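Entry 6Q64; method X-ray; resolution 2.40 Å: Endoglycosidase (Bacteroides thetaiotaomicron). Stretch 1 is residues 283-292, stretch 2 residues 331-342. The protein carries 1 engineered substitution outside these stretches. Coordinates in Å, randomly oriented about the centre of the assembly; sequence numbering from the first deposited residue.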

# COMPACT_ATOMS: atom_id res chain seq x y z
N THR A 283 0.77 -5.91 7.69
CA THR A 283 1.99 -6.17 6.91
C THR A 283 3.05 -6.74 7.83
O THR A 283 3.12 -6.41 9.04
CB THR A 283 2.50 -4.92 6.20
OG1 THR A 283 3.04 -4.00 7.17
CG2 THR A 283 1.42 -4.28 5.36
N VAL A 284 3.86 -7.56 7.21
CA VAL A 284 4.97 -8.26 7.88
C VAL A 284 6.31 -7.81 7.26
O VAL A 284 6.30 -7.11 6.20
CB VAL A 284 4.65 -9.76 7.83
CG1 VAL A 284 4.83 -10.31 6.43
CG2 VAL A 284 5.47 -10.51 8.85
N GLU A 285 7.42 -8.08 7.95
CA GLU A 285 8.74 -7.44 7.66
C GLU A 285 9.64 -8.45 6.96
O GLU A 285 10.11 -9.41 7.62
CB GLU A 285 9.26 -6.78 8.94
CG GLU A 285 10.75 -6.62 9.09
CD GLU A 285 11.59 -6.20 7.90
OE1 GLU A 285 11.93 -4.99 7.80
OE2 GLU A 285 11.96 -7.12 7.13
N PHE A 286 9.84 -8.24 5.66
CA PHE A 286 10.36 -9.26 4.72
C PHE A 286 11.83 -9.00 4.35
O PHE A 286 12.49 -9.96 3.94
CB PHE A 286 9.40 -9.37 3.53
CG PHE A 286 8.57 -10.63 3.53
CD1 PHE A 286 8.26 -11.26 4.72
CD2 PHE A 286 8.14 -11.20 2.35
CE1 PHE A 286 7.53 -12.43 4.73
CE2 PHE A 286 7.40 -12.37 2.36
CZ PHE A 286 7.10 -12.98 3.55
N GLU A 287 12.32 -7.77 4.56
CA GLU A 287 13.78 -7.47 4.63
C GLU A 287 14.44 -8.48 5.58
O GLU A 287 15.51 -8.97 5.25
CB GLU A 287 13.95 -6.00 4.98
CG GLU A 287 15.36 -5.55 5.31
CD GLU A 287 15.55 -4.04 5.17
OE1 GLU A 287 16.00 -3.61 4.10
OE2 GLU A 287 15.21 -3.29 6.12
N GLN A 288 13.78 -8.89 6.66
CA GLN A 288 14.38 -9.81 7.66
C GLN A 288 13.69 -11.19 7.70
O GLN A 288 14.33 -12.12 8.17
CB GLN A 288 14.32 -9.15 9.02
CG GLN A 288 15.52 -8.26 9.29
CD GLN A 288 15.57 -7.96 10.77
OE1 GLN A 288 14.54 -7.88 11.44
NE2 GLN A 288 16.78 -7.85 11.29
N GLY A 289 12.45 -11.32 7.26
CA GLY A 289 11.66 -12.54 7.51
C GLY A 289 11.18 -13.20 6.24
O GLY A 289 10.39 -14.17 6.36
N TRP A 290 11.68 -12.77 5.07
CA TRP A 290 11.37 -13.37 3.75
C TRP A 290 11.58 -14.87 3.82
O TRP A 290 10.81 -15.60 3.18
CB TRP A 290 12.22 -12.75 2.64
CG TRP A 290 13.69 -12.97 2.80
CD1 TRP A 290 14.56 -12.21 3.52
CD2 TRP A 290 14.47 -14.04 2.23
NE1 TRP A 290 15.83 -12.72 3.42
CE2 TRP A 290 15.80 -13.84 2.63
CE3 TRP A 290 14.17 -15.14 1.42
CZ2 TRP A 290 16.83 -14.70 2.27
CZ3 TRP A 290 15.19 -16.00 1.06
CH2 TRP A 290 16.49 -15.78 1.48
N LYS A 291 12.59 -15.33 4.55
CA LYS A 291 12.92 -16.78 4.54
C LYS A 291 11.79 -17.54 5.22
O LYS A 291 11.50 -18.65 4.79
CB LYS A 291 14.24 -17.09 5.24
CG LYS A 291 15.09 -18.14 4.54
CD LYS A 291 16.57 -18.21 4.99
CE LYS A 291 17.23 -16.86 5.23
NZ LYS A 291 18.66 -16.84 4.81
N THR A 292 11.19 -16.93 6.24
CA THR A 292 10.45 -17.64 7.32
C THR A 292 8.98 -17.24 7.34
O THR A 292 8.24 -17.86 8.13
CB THR A 292 11.12 -17.39 8.68
OG1 THR A 292 11.39 -16.00 8.84
CG2 THR A 292 12.41 -18.15 8.83
N GLY A 331 0.16 -7.65 3.44
CA GLY A 331 1.30 -7.23 2.61
C GLY A 331 2.64 -7.52 3.28
O GLY A 331 2.70 -7.89 4.46
N THR A 332 3.71 -7.30 2.54
CA THR A 332 5.09 -7.56 2.97
C THR A 332 5.90 -6.31 2.66
O THR A 332 5.62 -5.67 1.64
CB THR A 332 5.59 -8.78 2.22
OG1 THR A 332 5.21 -8.44 0.89
CG2 THR A 332 4.96 -10.08 2.67
N TYR A 333 6.77 -5.94 3.59
CA TYR A 333 7.78 -4.86 3.41
C TYR A 333 8.97 -5.48 2.68
O TYR A 333 9.50 -6.49 3.18
CB TYR A 333 8.14 -4.27 4.77
CG TYR A 333 9.23 -3.23 4.77
CD1 TYR A 333 9.05 -2.00 4.16
CD2 TYR A 333 10.43 -3.49 5.39
CE1 TYR A 333 10.06 -1.05 4.17
CE2 TYR A 333 11.45 -2.55 5.43
CZ TYR A 333 11.26 -1.32 4.82
OH TYR A 333 12.29 -0.42 4.85
N HIS A 334 9.35 -4.88 1.55
CA HIS A 334 10.36 -5.42 0.61
C HIS A 334 9.84 -6.79 0.17
O HIS A 334 10.43 -7.82 0.48
CB HIS A 334 11.76 -5.40 1.25
CG HIS A 334 12.49 -4.10 1.07
ND1 HIS A 334 12.97 -3.36 2.13
CD2 HIS A 334 12.85 -3.43 -0.05
CE1 HIS A 334 13.57 -2.28 1.68
NE2 HIS A 334 13.50 -2.29 0.35
N MSE A 335 8.67 -6.75 -0.48
CA MSE A 335 7.95 -7.94 -0.93
C MSE A 335 8.82 -8.80 -1.83
O MSE A 335 8.70 -10.02 -1.81
CB MSE A 335 6.65 -7.55 -1.65
CG MSE A 335 6.75 -6.32 -2.49
SE MSE A 335 5.12 -6.00 -3.50
CE MSE A 335 3.88 -7.48 -3.35
N GLU A 336 9.71 -8.15 -2.60
CA GLU A 336 10.55 -8.82 -3.60
C GLU A 336 11.59 -9.77 -2.97
O GLU A 336 12.06 -10.63 -3.70
CB GLU A 336 11.23 -7.80 -4.51
CG GLU A 336 12.32 -6.99 -3.84
CD GLU A 336 11.89 -5.68 -3.19
OE1 GLU A 336 12.78 -4.80 -2.94
OE2 GLU A 336 10.66 -5.53 -2.93
N TYR A 337 11.89 -9.67 -1.68
CA TYR A 337 12.83 -10.59 -0.98
C TYR A 337 12.21 -11.99 -0.84
O TYR A 337 12.92 -12.88 -0.34
CB TYR A 337 13.23 -10.04 0.40
CG TYR A 337 14.21 -8.89 0.36
CD1 TYR A 337 13.98 -7.79 -0.44
CD2 TYR A 337 15.37 -8.90 1.13
CE1 TYR A 337 14.84 -6.71 -0.46
CE2 TYR A 337 16.26 -7.84 1.11
CZ TYR A 337 15.98 -6.73 0.31
OH TYR A 337 16.81 -5.66 0.26
N ASP A 338 10.96 -12.16 -1.26
CA ASP A 338 10.18 -13.44 -1.23
C ASP A 338 10.42 -14.18 -2.55
O ASP A 338 10.08 -15.40 -2.64
CB ASP A 338 8.69 -13.11 -1.07
CG ASP A 338 7.74 -14.23 -0.64
OD1 ASP A 338 8.21 -15.34 -0.25
OD2 ASP A 338 6.53 -13.94 -0.68
N TYR A 339 10.90 -13.45 -3.55
CA TYR A 339 11.22 -14.00 -4.89
C TYR A 339 12.28 -15.08 -4.79
O TYR A 339 12.08 -16.17 -5.30
CB TYR A 339 11.58 -12.88 -5.87
CG TYR A 339 11.69 -13.40 -7.27
CD1 TYR A 339 12.89 -13.95 -7.73
CD2 TYR A 339 10.58 -13.42 -8.10
CE1 TYR A 339 12.99 -14.47 -9.01
CE2 TYR A 339 10.67 -13.95 -9.39
CZ TYR A 339 11.88 -14.47 -9.84
OH TYR A 339 11.95 -14.99 -11.10
N PRO A 340 13.46 -14.88 -4.17
CA PRO A 340 14.46 -15.94 -4.12
C PRO A 340 13.93 -17.21 -3.44
O PRO A 340 14.65 -18.16 -3.37
CB PRO A 340 15.65 -15.38 -3.33
CG PRO A 340 15.44 -13.87 -3.30
CD PRO A 340 13.99 -13.61 -3.66
N ASN A 341 12.72 -17.20 -2.92
CA ASN A 341 12.17 -18.38 -2.19
C ASN A 341 11.82 -19.49 -3.19
O ASN A 341 11.72 -19.23 -4.39
CB ASN A 341 10.94 -18.04 -1.33
CG ASN A 341 11.26 -17.60 0.08
OD1 ASN A 341 11.95 -18.32 0.78
ND2 ASN A 341 10.74 -16.45 0.51
N ASP A 342 11.50 -20.67 -2.66
CA ASP A 342 11.03 -21.83 -3.44
C ASP A 342 9.68 -22.24 -2.87
O ASP A 342 9.59 -22.81 -1.76
CB ASP A 342 12.06 -22.97 -3.43
CG ASP A 342 11.53 -24.28 -3.98
OD1 ASP A 342 10.50 -24.27 -4.74
OD2 ASP A 342 12.12 -25.33 -3.61

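The two stretches begin as neighbouring parallel strands, 283-285 and 331-333, in register from Thr283 beside Gly331 to Glu285 beside Tyr333. Two good backbone hydrogen bonds tie them. Val284 N donates to Gly331 O at 3.0 Å, and Tyr333 N donates to Val284 O at 2.9 Å. The CA of Thr283 adds a CA-H...O contact to Gly331 O at 3.1 Å. Gly331 suits this spot because space is short: an ideal CB there would lie 3.4 Å from Thr283 CG2.

Val284 and Thr332 share one face of the sheet. Both have chi1 in the p well, and Val284 CG1 comes 3.8 Å from Thr332 CG2. The same Thr332 methyl sits over one face of the Phe286 ring, with CG2 3.5 Å from the ring centroid and 18° off the normal. This is a CH-pi contact. Thr332 therefore gives a methyl to two buried apolar neighbours.

On the other face, Glu285 and Tyr333 lie side by side. Glu285 is the N-cap of the helix that follows. Its t, p conformation brings the carboxylate to the first turn of the helix, where OE2 accepts from Gln288 N at 2.6 Å. The fold also brings Glu285 OE1 to 3.2 Å from Tyr333 CD2, at the edge of the tyrosine ring. Glu287 OE2 lies near the same edge, 3.9 Å from Tyr333 CE2. Tyr333 has chi1 of 175° (t) and chi2 of 67°, and in this pose the CD2-CE2 edge of its ring meets the two carboxylates.

Where the strand gives way to the helix, Tyr333 O receives two weak hydrogen bonds, from Phe286 N at 3.1 Å and Glu287 N at 3.4 Å. Phe286 is buried and points toward stretch 2. Its chi1 of -107° lies between wells. In this pose Phe286 CB is 2.9 Å from Tyr333 O, while the ring packs its face against the Thr332 methyl. Asp338 OD2 meets the ring edge, 3.5 Å from Phe286 CE2; this carboxylate oxygen is also hydrogen-bonded elsewhere in the structure.

Trp290 and Tyr337 point toward each other's stretch. Their CB atoms are 3.7 Å apart, and Trp290 CB is 3.1 Å from Tyr337 O. With Trp290 at p and Tyr337 at m, the tyrosine edge is directed at the face of the indole five-membered ring. The centroids are 5.9 Å apart and the planes meet at 63°, an offset edge-to-face pair. Pro340 is a looser apolar neighbour, its CB 4.5 Å from Trp290 CZ3.

Asn341 closes the far end. Its CB points sideways, but chi1 of -90° and chi2 of -54° bring the amide nearer stretch 1. Asn341 ND2 donates to Trp290 O at 2.8 Å and also to Asp338 OD1 at 2.9 Å. An amide nitrogen, with two hydrogens, suits both roles. Asn341 also ends the type I turn that starts at Asp338, so one side chain links the turn to the other stretch. Together the stretches bury 740 Å².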